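Local coordinates for putative uncharacterized protein (PDB 2Z6V) that probably transfers a sulfuryl group to an acceptor molecule, as sulfotransferases do, although its natural substrate is not known, at residues 59-64 and 207-212; 66-71 and 292-297; 190-195 and 247-252; 198-203 and 224-229. One frame throughout, in Å; residues are numbered along the deposited sequence.

Contact 1. Residues 59-64 and 207-212; sequences VDEVNT and FLPTDR
D60 and E61, in the last turns of helix 50-64, form a salt-bridge network with R212. That arginine opens helix 212-219, and the loop leading to it supplies further partners. D60 comes first. Its OD2 uses the anti lone pair to accept R212 NH2 at 3.2 Å, from a position 20° out of the guanidinium plane. A second, weak bond runs from R212 NH1 to the same D60 OD2 at 3.3 Å. The arginine chain is straight as far as CD and then bends (chi3 57°), which brings the guanidinium edge to the aspartate. E61 follows, reaching across with an extended chain. Its buried carboxylate is held by the loop through one oxygen. T210 N meets E61 OE2 nearly along the C-O axis at 3.2 Å. T210 OG1 donates to the same oxygen at 2.5 Å as modelled, from above the carboxylate plane by 46°. L208 CB packs against E61 OE2 at 3.6 Å. The other oxygen, E61 OE1, makes a long ion pair with R212 NH2 at 3.9 Å, so the arginine lies between two acids. V62 turns to F68 and helix 70-96 instead. T64 closes the segment: its OG1 lies 2.7 Å from D60 O, reaching that carbonyl from the face opposite to T64 N.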
# COMPACT_ATOMS: atom_id res chain seq x y z
N VAL A 59 11.29 -14.50 -8.46
CA VAL A 59 12.52 -14.79 -9.19
C VAL A 59 12.33 -15.86 -10.27
O VAL A 59 12.83 -15.72 -11.39
CB VAL A 59 13.63 -15.24 -8.23
CG1 VAL A 59 14.86 -15.66 -9.02
CG2 VAL A 59 13.96 -14.12 -7.27
N ASP A 60 11.63 -16.92 -9.92
CA ASP A 60 11.39 -18.00 -10.86
C ASP A 60 10.69 -17.49 -12.11
O ASP A 60 10.97 -17.95 -13.22
CB ASP A 60 10.53 -19.08 -10.22
CG ASP A 60 10.29 -20.24 -11.15
OD1 ASP A 60 11.28 -20.88 -11.56
OD2 ASP A 60 9.11 -20.50 -11.49
N GLU A 61 9.80 -16.53 -11.93
CA GLU A 61 9.05 -15.97 -13.04
C GLU A 61 9.85 -14.98 -13.88
O GLU A 61 9.77 -15.02 -15.11
CB GLU A 61 7.76 -15.32 -12.55
CG GLU A 61 6.70 -15.21 -13.63
CD GLU A 61 5.33 -14.86 -13.09
OE1 GLU A 61 5.01 -15.31 -11.97
OE2 GLU A 61 4.57 -14.16 -13.79
N VAL A 62 10.61 -14.09 -13.25
CA VAL A 62 11.38 -13.13 -14.04
C VAL A 62 12.45 -13.86 -14.86
O VAL A 62 12.89 -13.36 -15.89
CB VAL A 62 12.05 -12.04 -13.15
CG1 VAL A 62 11.00 -11.30 -12.36
CG2 VAL A 62 13.09 -12.67 -12.24
N ASN A 63 12.86 -15.03 -14.39
CA ASN A 63 13.85 -15.84 -15.09
C ASN A 63 13.19 -16.59 -16.24
O ASN A 63 13.71 -16.60 -17.36
CB ASN A 63 14.50 -16.88 -14.16
CG ASN A 63 15.55 -16.28 -13.24
OD1 ASN A 63 16.14 -15.24 -13.55
ND2 ASN A 63 15.80 -16.95 -12.12
N THR A 64 12.04 -17.20 -15.97
CA THR A 64 11.34 -18.00 -16.97
C THR A 64 10.36 -17.32 -17.93
O THR A 64 10.33 -17.64 -19.11
CB THR A 64 10.59 -19.16 -16.29
OG1 THR A 64 9.57 -18.63 -15.43
CG2 THR A 64 11.55 -20.01 -15.47
N PHE A 207 3.83 -6.45 -11.19
CA PHE A 207 5.08 -6.48 -11.94
C PHE A 207 5.27 -7.86 -12.55
O PHE A 207 6.32 -8.14 -13.13
CB PHE A 207 6.27 -6.15 -11.03
CG PHE A 207 6.40 -4.69 -10.71
CD1 PHE A 207 6.97 -3.82 -11.62
CD2 PHE A 207 5.88 -4.18 -9.53
CE1 PHE A 207 7.04 -2.45 -11.35
CE2 PHE A 207 5.94 -2.82 -9.25
CZ PHE A 207 6.51 -1.95 -10.16
N LEU A 208 4.27 -8.73 -12.40
CA LEU A 208 4.35 -10.08 -12.95
C LEU A 208 3.28 -10.29 -14.03
O LEU A 208 2.14 -9.84 -13.88
CB LEU A 208 4.22 -11.12 -11.83
CG LEU A 208 5.23 -10.94 -10.69
CD1 LEU A 208 5.04 -12.01 -9.64
CD2 LEU A 208 6.65 -11.00 -11.24
N PRO A 209 3.64 -10.96 -15.13
CA PRO A 209 2.71 -11.22 -16.23
C PRO A 209 1.55 -12.15 -15.90
O PRO A 209 0.46 -12.03 -16.46
CB PRO A 209 3.62 -11.78 -17.32
CG PRO A 209 4.65 -12.52 -16.52
CD PRO A 209 4.96 -11.55 -15.42
N THR A 210 1.78 -13.09 -14.99
CA THR A 210 0.74 -14.04 -14.61
C THR A 210 0.14 -13.69 -13.25
O THR A 210 0.46 -12.66 -12.65
CB THR A 210 1.29 -15.46 -14.54
OG1 THR A 210 2.42 -15.49 -13.66
CG2 THR A 210 1.71 -15.93 -15.93
N ASP A 211 -0.73 -14.57 -12.76
CA ASP A 211 -1.38 -14.35 -11.48
C ASP A 211 -0.99 -15.43 -10.48
O ASP A 211 -1.64 -15.59 -9.45
CB ASP A 211 -2.90 -14.32 -11.66
CG ASP A 211 -3.48 -15.69 -11.95
OD1 ASP A 211 -2.79 -16.53 -12.56
OD2 ASP A 211 -4.65 -15.93 -11.57
N ARG A 212 0.08 -16.18 -10.77
CA ARG A 212 0.51 -17.21 -9.85
C ARG A 212 0.88 -16.61 -8.49
O ARG A 212 0.44 -17.10 -7.45
CB ARG A 212 1.72 -17.98 -10.39
CG ARG A 212 2.24 -19.01 -9.39
CD ARG A 212 3.45 -19.81 -9.90
NE ARG A 212 4.57 -18.95 -10.29
CZ ARG A 212 5.84 -19.34 -10.32
NH1 ARG A 212 6.16 -20.58 -9.97
NH2 ARG A 212 6.78 -18.50 -10.70

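Contact 2. Residues 66-71 and 292-297; sequences PVFTPF and LVMNTE
V67 O accepts the N-H of N295 at 2.7 Å, nearly in line with the carbonyl bond. The same oxygen has M294 CA beside it at 3.3 Å, in a CA-H...O contact. This is half of a single beta bridge that pairs F68 with M294 in antiparallel fashion. The two form a non-hydrogen-bonded pair, flanked by the two bonds of the bridge. The second bond runs from T69 N to V293 O at 3.0 Å and is almost straight (174°). Here the donor stands above the carbonyl plane of V293, 36° out of it. The bridge lies apart from the central parallel sheet. It ties the loop entering helix 70-96 to the chain near the end of helix 287-293. Side chains pack around it. V67 chi1 (-179°) swings CG1 away from the backbone N and onto M294 CB, 3.8 Å away. N295, whose N-H makes the first bond, is the centre of an inverse gamma turn. The F68 ring and V293 lie side by side and point the same way, with F68 CE1 3.8 Å from V293 CG2. L208 and P209 also pack on the F68 ring. V293 O sits in the plane of that ring, at its edge. At the exposed end, F71 turns a ring edge to the backbone, with CE2 3.4 Å from L292 O.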
# COMPACT_ATOMS: atom_id res chain seq x y z
N PRO A 66 8.69 -15.11 -20.66
CA PRO A 66 9.17 -14.41 -21.85
C PRO A 66 8.54 -13.03 -22.00
O PRO A 66 8.99 -12.23 -22.83
CB PRO A 66 8.76 -15.34 -22.98
CG PRO A 66 7.45 -15.88 -22.48
CD PRO A 66 7.78 -16.21 -21.03
N VAL A 67 7.50 -12.74 -21.23
CA VAL A 67 6.85 -11.44 -21.32
C VAL A 67 7.72 -10.30 -20.79
O VAL A 67 7.48 -9.13 -21.11
CB VAL A 67 5.51 -11.45 -20.58
CG1 VAL A 67 4.82 -10.10 -20.71
CG2 VAL A 67 4.63 -12.55 -21.15
N PHE A 68 8.73 -10.63 -20.00
CA PHE A 68 9.62 -9.64 -19.43
C PHE A 68 10.64 -9.09 -20.42
O PHE A 68 11.18 -9.82 -21.26
CB PHE A 68 10.39 -10.21 -18.24
CG PHE A 68 9.61 -10.24 -16.96
CD1 PHE A 68 9.12 -9.06 -16.41
CD2 PHE A 68 9.36 -11.44 -16.31
CE1 PHE A 68 8.39 -9.08 -15.22
CE2 PHE A 68 8.64 -11.47 -15.12
CZ PHE A 68 8.15 -10.28 -14.58
N THR A 69 10.91 -7.80 -20.31
CA THR A 69 11.90 -7.13 -21.13
C THR A 69 13.20 -7.42 -20.40
O THR A 69 13.20 -7.52 -19.17
CB THR A 69 11.67 -5.60 -21.12
OG1 THR A 69 10.57 -5.28 -21.98
CG2 THR A 69 12.91 -4.87 -21.59
N PRO A 70 14.31 -7.59 -21.12
CA PRO A 70 15.55 -7.86 -20.38
C PRO A 70 15.76 -6.79 -19.30
O PRO A 70 16.28 -7.07 -18.22
CB PRO A 70 16.63 -7.83 -21.46
CG PRO A 70 16.01 -7.00 -22.56
CD PRO A 70 14.58 -7.47 -22.56
N PHE A 71 15.35 -5.57 -19.60
CA PHE A 71 15.48 -4.49 -18.64
C PHE A 71 14.50 -4.72 -17.49
O PHE A 71 14.87 -4.60 -16.33
CB PHE A 71 15.17 -3.15 -19.31
CG PHE A 71 14.85 -2.07 -18.33
CD1 PHE A 71 15.83 -1.57 -17.47
CD2 PHE A 71 13.55 -1.58 -18.22
CE1 PHE A 71 15.51 -0.61 -16.51
CE2 PHE A 71 13.22 -0.63 -17.26
CZ PHE A 71 14.20 -0.14 -16.40
N LEU A 292 6.45 -0.74 -17.83
CA LEU A 292 7.80 -0.50 -17.35
C LEU A 292 8.72 -1.71 -17.43
O LEU A 292 9.93 -1.55 -17.56
CB LEU A 292 7.80 -0.00 -15.91
CG LEU A 292 7.24 1.40 -15.62
CD1 LEU A 292 7.37 1.69 -14.13
CD2 LEU A 292 8.00 2.45 -16.43
N VAL A 293 8.16 -2.91 -17.37
CA VAL A 293 9.00 -4.11 -17.39
C VAL A 293 8.55 -5.25 -18.29
O VAL A 293 9.22 -6.28 -18.37
CB VAL A 293 9.18 -4.67 -15.96
CG1 VAL A 293 9.60 -3.56 -15.00
CG2 VAL A 293 7.88 -5.32 -15.48
N MET A 294 7.42 -5.08 -18.97
CA MET A 294 6.89 -6.14 -19.84
C MET A 294 6.71 -5.76 -21.30
O MET A 294 6.56 -4.58 -21.64
CB MET A 294 5.53 -6.63 -19.33
CG MET A 294 5.52 -7.27 -17.97
SD MET A 294 3.81 -7.60 -17.47
CE MET A 294 3.71 -6.62 -15.99
N ASN A 295 6.71 -6.78 -22.15
CA ASN A 295 6.47 -6.61 -23.58
C ASN A 295 4.95 -6.60 -23.68
O ASN A 295 4.33 -7.65 -23.86
CB ASN A 295 7.03 -7.81 -24.37
CG ASN A 295 8.52 -7.68 -24.65
OD1 ASN A 295 8.95 -6.77 -25.37
ND2 ASN A 295 9.32 -8.59 -24.10
N THR A 296 4.36 -5.42 -23.53
CA THR A 296 2.90 -5.29 -23.55
C THR A 296 2.12 -5.97 -24.67
O THR A 296 0.94 -6.28 -24.48
CB THR A 296 2.49 -3.80 -23.51
OG1 THR A 296 3.20 -3.07 -24.51
CG2 THR A 296 2.80 -3.21 -22.14
N GLU A 297 2.74 -6.20 -25.83
CA GLU A 297 2.01 -6.85 -26.91
C GLU A 297 1.70 -8.31 -26.60
O GLU A 297 0.83 -8.92 -27.22
CB GLU A 297 2.77 -6.77 -28.23
CG GLU A 297 4.17 -7.34 -28.19
CD GLU A 297 5.21 -6.29 -27.85
OE1 GLU A 297 5.24 -5.25 -28.55
OE2 GLU A 297 5.97 -6.51 -26.88

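Contact 3. Residues 190-195 and 247-252; sequences EDMFIH and LKMPSH. With PLM (palmitic acid), chain C.
D191 and H252 join in a histidine-carboxylate hydrogen bond at the close-packed end of this contact. The N-H of H252 NE2 donates to D191 OD2 at 2.6 Å, in the ring plane and on the anti lone pair. The bond is nearly straight (173°). Y227 OH bonds to the other ring nitrogen, ND1, so the imidazole is fixed at both ends. The M249 methyl sits in the angle between the two histidines: its CE lies over one face of H252, toward the rim, and 3.4 Å from H195 ND1. The H195 and H252 rings meet obliquely. D191 N also bonds to K248 O at 2.9 Å. Water 1 links D191 OD1, 2.9 Å away, to K248 N, 2.8 Å away. Toward E190 and K248, both partly exposed, the packing is looser. E190 CG, placed beside the backbone N (chi1 -79°), lies 3.6 Å from CB of the bound palmitic acid. M192, P250 and S251 also line the lipid, but several of those contacts are too close to be trusted. K248 NZ turns instead to T119 OG1, with a sulfate ion near the side chain. This is consistent with the phosphate-binding end of a sulfotransferase nucleotide site. Strand 244-248 runs between strands 132-134 and 109-113 of the parallel sheet. Helix 224-238 covers the histidines, and its Q230 bonds H195 NE2.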
# COMPACT_ATOMS: atom_id res chain seq x y z
N GLU A 190 1.58 3.61 1.64
CA GLU A 190 0.93 2.37 2.09
C GLU A 190 1.86 1.41 2.82
O GLU A 190 3.07 1.43 2.62
CB GLU A 190 0.31 1.62 0.91
CG GLU A 190 -0.99 2.20 0.46
CD GLU A 190 -0.86 3.08 -0.75
OE1 GLU A 190 0.12 3.87 -0.82
OE2 GLU A 190 -1.75 2.98 -1.62
N ASP A 191 1.27 0.57 3.66
CA ASP A 191 2.04 -0.40 4.41
C ASP A 191 2.58 -1.43 3.42
O ASP A 191 3.41 -2.27 3.78
CB ASP A 191 1.18 -1.09 5.46
CG ASP A 191 0.61 -0.13 6.49
OD1 ASP A 191 1.31 0.86 6.81
OD2 ASP A 191 -0.52 -0.35 6.97
N MET A 192 2.11 -1.33 2.19
CA MET A 192 2.54 -2.23 1.13
C MET A 192 4.05 -2.20 1.00
O MET A 192 4.68 -3.23 0.75
CB MET A 192 1.90 -1.81 -0.20
CG MET A 192 2.24 -2.70 -1.38
SD MET A 192 1.82 -4.44 -1.10
CE MET A 192 0.11 -4.46 -1.41
N PHE A 193 4.64 -1.02 1.19
CA PHE A 193 6.08 -0.88 1.07
C PHE A 193 6.88 -1.32 2.28
O PHE A 193 8.09 -1.11 2.34
CB PHE A 193 6.41 0.54 0.65
CG PHE A 193 5.69 0.95 -0.59
CD1 PHE A 193 5.94 0.29 -1.78
CD2 PHE A 193 4.66 1.88 -0.54
CE1 PHE A 193 5.17 0.54 -2.91
CE2 PHE A 193 3.88 2.15 -1.65
CZ PHE A 193 4.13 1.47 -2.85
N ILE A 194 6.19 -1.91 3.25
CA ILE A 194 6.84 -2.51 4.42
C ILE A 194 6.67 -3.99 4.11
O ILE A 194 7.62 -4.77 4.15
CB ILE A 194 6.12 -2.19 5.74
CG1 ILE A 194 6.60 -0.83 6.29
CG2 ILE A 194 6.42 -3.27 6.78
CD1 ILE A 194 5.87 -0.42 7.53
N HIS A 195 5.44 -4.35 3.76
CA HIS A 195 5.07 -5.72 3.42
C HIS A 195 5.87 -6.36 2.28
O HIS A 195 6.26 -7.51 2.37
CB HIS A 195 3.57 -5.79 3.08
CG HIS A 195 2.66 -5.65 4.27
ND1 HIS A 195 1.37 -6.12 4.27
CD2 HIS A 195 2.85 -5.07 5.47
CE1 HIS A 195 0.80 -5.83 5.43
NE2 HIS A 195 1.68 -5.20 6.18
N LEU A 247 -2.44 4.32 9.56
CA LEU A 247 -1.95 3.49 8.47
C LEU A 247 -2.97 3.26 7.38
O LEU A 247 -4.17 3.43 7.60
CB LEU A 247 -1.49 2.14 9.02
CG LEU A 247 -0.55 2.26 10.21
CD1 LEU A 247 -0.42 0.93 10.93
CD2 LEU A 247 0.80 2.75 9.71
N LYS A 248 -2.47 2.86 6.21
CA LYS A 248 -3.32 2.58 5.06
C LYS A 248 -2.71 1.54 4.12
O LYS A 248 -1.50 1.45 3.96
CB LYS A 248 -3.59 3.86 4.27
CG LYS A 248 -4.43 3.62 3.02
CD LYS A 248 -4.93 4.91 2.38
CE LYS A 248 -3.85 5.63 1.58
NZ LYS A 248 -4.38 6.82 0.85
N MET A 249 -3.60 0.75 3.52
CA MET A 249 -3.26 -0.27 2.53
C MET A 249 -4.55 -1.01 2.20
O MET A 249 -5.12 -1.69 3.05
CB MET A 249 -2.23 -1.28 3.05
CG MET A 249 -1.91 -2.33 2.00
SD MET A 249 -0.60 -3.49 2.41
CE MET A 249 -1.54 -4.89 3.02
N PRO A 250 -5.03 -0.88 0.96
CA PRO A 250 -6.26 -1.55 0.53
C PRO A 250 -6.33 -3.04 0.87
O PRO A 250 -7.29 -3.48 1.51
CB PRO A 250 -6.30 -1.28 -0.97
CG PRO A 250 -5.70 0.09 -1.07
CD PRO A 250 -4.53 0.04 -0.09
N SER A 251 -5.32 -3.81 0.47
CA SER A 251 -5.33 -5.25 0.73
C SER A 251 -5.30 -5.66 2.20
O SER A 251 -5.23 -6.85 2.51
CB SER A 251 -4.20 -5.97 -0.04
OG SER A 251 -2.93 -5.40 0.24
N HIS A 252 -5.35 -4.69 3.11
CA HIS A 252 -5.41 -5.02 4.53
C HIS A 252 -6.76 -5.74 4.66
O HIS A 252 -6.96 -6.59 5.53
CB HIS A 252 -5.43 -3.77 5.41
CG HIS A 252 -4.08 -3.31 5.85
ND1 HIS A 252 -3.12 -4.16 6.35
CD2 HIS A 252 -3.55 -2.06 5.95
CE1 HIS A 252 -2.07 -3.47 6.74
NE2 HIS A 252 -2.30 -2.19 6.51
C1 PLM C . -1.28 -6.20 -8.28
O1 PLM C . -1.74 -7.25 -8.78
O2 PLM C . -0.08 -5.99 -7.98
C2 PLM C . -2.26 -5.05 -8.01
C3 PLM C . -3.50 -5.55 -7.26
C4 PLM C . -4.43 -4.41 -6.86
C5 PLM C . -3.75 -3.41 -5.93
C6 PLM C . -2.87 -2.42 -6.70
C7 PLM C . -1.96 -1.65 -5.74
C8 PLM C . -0.84 -2.56 -5.22
C9 PLM C . -0.58 -2.29 -3.74
CA PLM C . -0.37 -0.80 -3.47
CB PLM C . -0.61 -0.46 -2.00
CC PLM C . -2.01 -0.92 -1.58
CD PLM C . -2.02 -2.43 -1.29
CE PLM C . -3.43 -3.02 -1.38
CF PLM C . -3.95 -2.93 -2.81
CG PLM C . -5.29 -3.64 -2.98
O HOH W 1 0.27 3.44 5.99

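Contact 4. Residues 198-203 and 224-229; sequences DFKGLS and SSTYEY. With PLM (palmitic acid), chain C.
The backbones come nearest at D198 and T226, with CA atoms 6.0 Å apart, where an irregular segment passes the first turns of helix 224-238. The contact is a buried polar cluster built round one carboxylate oxygen. T226 OG1 donates to D198 OD2 at 2.8 Å, on the anti lone pair. S225 OG donates to D198 OD2 at 3.0 Å from the syn side, 20° out of the carboxylate plane. K200 lies beside them, its chain extended beyond CG. Its CD passes 3.3 Å from T226 OG1, and its NZ donates to S225 OG at 2.8 Å. That serine hydroxyl therefore relays between lysine and aspartate. K200 NZ also bonds D222 O, and its ion pair with D198 OD2 is long. Between D198 and K200, F199 has positive phi (50°). The chain turns there, and the F199 ring leaves the cluster for L55 and I58. Further on, the L202 side chain lies against the palmitic acid. Helices 50-64 and 70-96 meet the cluster through D198 OD1, which takes a hydrogen bond from S50 and a salt bridge from R87. T226, on helix 224-238, leans on H195 of helix 192-195.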
# COMPACT_ATOMS: atom_id res chain seq x y z
N ASP A 198 8.81 -8.51 2.80
CA ASP A 198 8.69 -9.88 3.27
C ASP A 198 8.17 -10.68 2.09
O ASP A 198 7.80 -11.85 2.22
CB ASP A 198 7.74 -9.97 4.46
CG ASP A 198 7.70 -11.38 5.06
OD1 ASP A 198 8.79 -11.94 5.35
OD2 ASP A 198 6.58 -11.92 5.24
N PHE A 199 8.14 -10.03 0.94
CA PHE A 199 7.67 -10.63 -0.31
C PHE A 199 6.32 -11.33 -0.22
O PHE A 199 6.11 -12.41 -0.77
CB PHE A 199 8.76 -11.55 -0.86
CG PHE A 199 10.05 -10.82 -1.13
CD1 PHE A 199 11.05 -10.76 -0.18
CD2 PHE A 199 10.20 -10.09 -2.32
CE1 PHE A 199 12.19 -9.98 -0.38
CE2 PHE A 199 11.34 -9.31 -2.54
CZ PHE A 199 12.33 -9.25 -1.57
N LYS A 200 5.40 -10.66 0.47
CA LYS A 200 4.02 -11.10 0.65
C LYS A 200 3.20 -9.81 0.61
O LYS A 200 2.61 -9.38 1.62
CB LYS A 200 3.84 -11.80 1.99
CG LYS A 200 4.58 -13.12 2.10
CD LYS A 200 4.26 -13.79 3.42
CE LYS A 200 5.05 -15.05 3.63
NZ LYS A 200 4.87 -15.51 5.03
N GLY A 201 3.22 -9.19 -0.56
CA GLY A 201 2.50 -7.95 -0.79
C GLY A 201 1.96 -7.97 -2.21
O GLY A 201 2.64 -8.36 -3.16
N LEU A 202 0.71 -7.55 -2.35
CA LEU A 202 0.06 -7.56 -3.64
C LEU A 202 0.73 -6.69 -4.71
O LEU A 202 0.46 -6.86 -5.90
CB LEU A 202 -1.40 -7.13 -3.46
CG LEU A 202 -2.38 -7.27 -4.63
CD1 LEU A 202 -2.40 -8.71 -5.13
CD2 LEU A 202 -3.76 -6.83 -4.16
N SER A 203 1.61 -5.77 -4.32
CA SER A 203 2.26 -4.91 -5.31
C SER A 203 3.17 -5.68 -6.26
O SER A 203 3.30 -5.30 -7.42
CB SER A 203 3.06 -3.80 -4.63
OG SER A 203 4.15 -4.31 -3.89
N SER A 224 1.05 -13.98 8.77
CA SER A 224 1.49 -13.60 10.11
C SER A 224 2.91 -13.02 10.16
O SER A 224 3.14 -12.01 10.82
CB SER A 224 1.38 -14.80 11.08
OG SER A 224 2.29 -15.83 10.76
N SER A 225 3.85 -13.65 9.46
CA SER A 225 5.22 -13.14 9.47
C SER A 225 5.25 -11.68 9.02
O SER A 225 5.99 -10.86 9.56
CB SER A 225 6.10 -13.98 8.53
OG SER A 225 5.62 -13.95 7.19
N THR A 226 4.42 -11.37 8.03
CA THR A 226 4.35 -10.03 7.47
C THR A 226 3.81 -8.98 8.44
O THR A 226 4.43 -7.94 8.66
CB THR A 226 3.48 -10.02 6.21
OG1 THR A 226 3.90 -11.07 5.34
CG2 THR A 226 3.60 -8.67 5.51
N TYR A 227 2.64 -9.25 9.02
CA TYR A 227 2.08 -8.30 9.96
C TYR A 227 2.95 -8.18 11.20
O TYR A 227 3.06 -7.09 11.77
CB TYR A 227 0.64 -8.66 10.32
CG TYR A 227 -0.33 -8.19 9.26
CD1 TYR A 227 -0.60 -8.97 8.14
CD2 TYR A 227 -0.90 -6.92 9.33
CE1 TYR A 227 -1.40 -8.48 7.10
CE2 TYR A 227 -1.70 -6.42 8.30
CZ TYR A 227 -1.94 -7.21 7.19
OH TYR A 227 -2.70 -6.72 6.15
N GLU A 228 3.58 -9.27 11.60
CA GLU A 228 4.45 -9.24 12.77
C GLU A 228 5.65 -8.37 12.44
O GLU A 228 6.19 -7.68 13.30
CB GLU A 228 4.90 -10.64 13.15
CG GLU A 228 3.91 -11.37 14.04
CD GLU A 228 4.07 -12.87 13.96
OE1 GLU A 228 5.23 -13.33 13.92
OE2 GLU A 228 3.03 -13.58 13.93
N TYR A 229 6.07 -8.41 11.17
CA TYR A 229 7.19 -7.60 10.73
C TYR A 229 6.75 -6.13 10.74
O TYR A 229 7.49 -5.24 11.18
CB TYR A 229 7.61 -8.01 9.32
CG TYR A 229 8.74 -7.15 8.76
CD1 TYR A 229 9.96 -7.06 9.42
CD2 TYR A 229 8.56 -6.41 7.58
CE1 TYR A 229 10.98 -6.24 8.94
CE2 TYR A 229 9.57 -5.59 7.09
CZ TYR A 229 10.78 -5.51 7.78
OH TYR A 229 11.78 -4.69 7.31
C1 PLM C . -1.28 -6.20 -8.28
O1 PLM C . -1.74 -7.25 -8.78
O2 PLM C . -0.08 -5.99 -7.98
C2 PLM C . -2.26 -5.05 -8.01
C3 PLM C . -3.50 -5.55 -7.26
C4 PLM C . -4.43 -4.41 -6.86
C5 PLM C . -3.75 -3.41 -5.93
C6 PLM C . -2.87 -2.42 -6.70
C7 PLM C . -1.96 -1.65 -5.74
C8 PLM C . -0.84 -2.56 -5.22
C9 PLM C . -0.58 -2.29 -3.74
CA PLM C . -0.37 -0.80 -3.47
CB PLM C . -0.61 -0.46 -2.00
CC PLM C . -2.01 -0.92 -1.58
CD PLM C . -2.02 -2.43 -1.29
CE PLM C . -3.43 -3.02 -1.38
CF PLM C . -3.95 -2.93 -2.81
CG PLM C . -5.29 -3.64 -2.98

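In the fold
The contacts fall into two pairs. Contacts 1 and 2 have centres 11 Å apart near the periphery, and the F68 ring packs against V62 and P209 to join them. Contacts 3 and 4 have centres 9 Å apart in the interior, joined by the Y227 to H252 bond, and both touch the palmitic acid. Contacts 2 and 3 lie about 26 Å apart between centres. In chain order come 59-64, 66-71, 190-195, 198-203, 207-212, 224-229, 247-252 and 292-297. The region from 190 to 212 thus serves contacts 3, 4 and 1 in turn. It runs from beside the end of strand 244-248 in the parallel sheet, past the lipid, to helices 50-64 and 70-96 near the N-terminus.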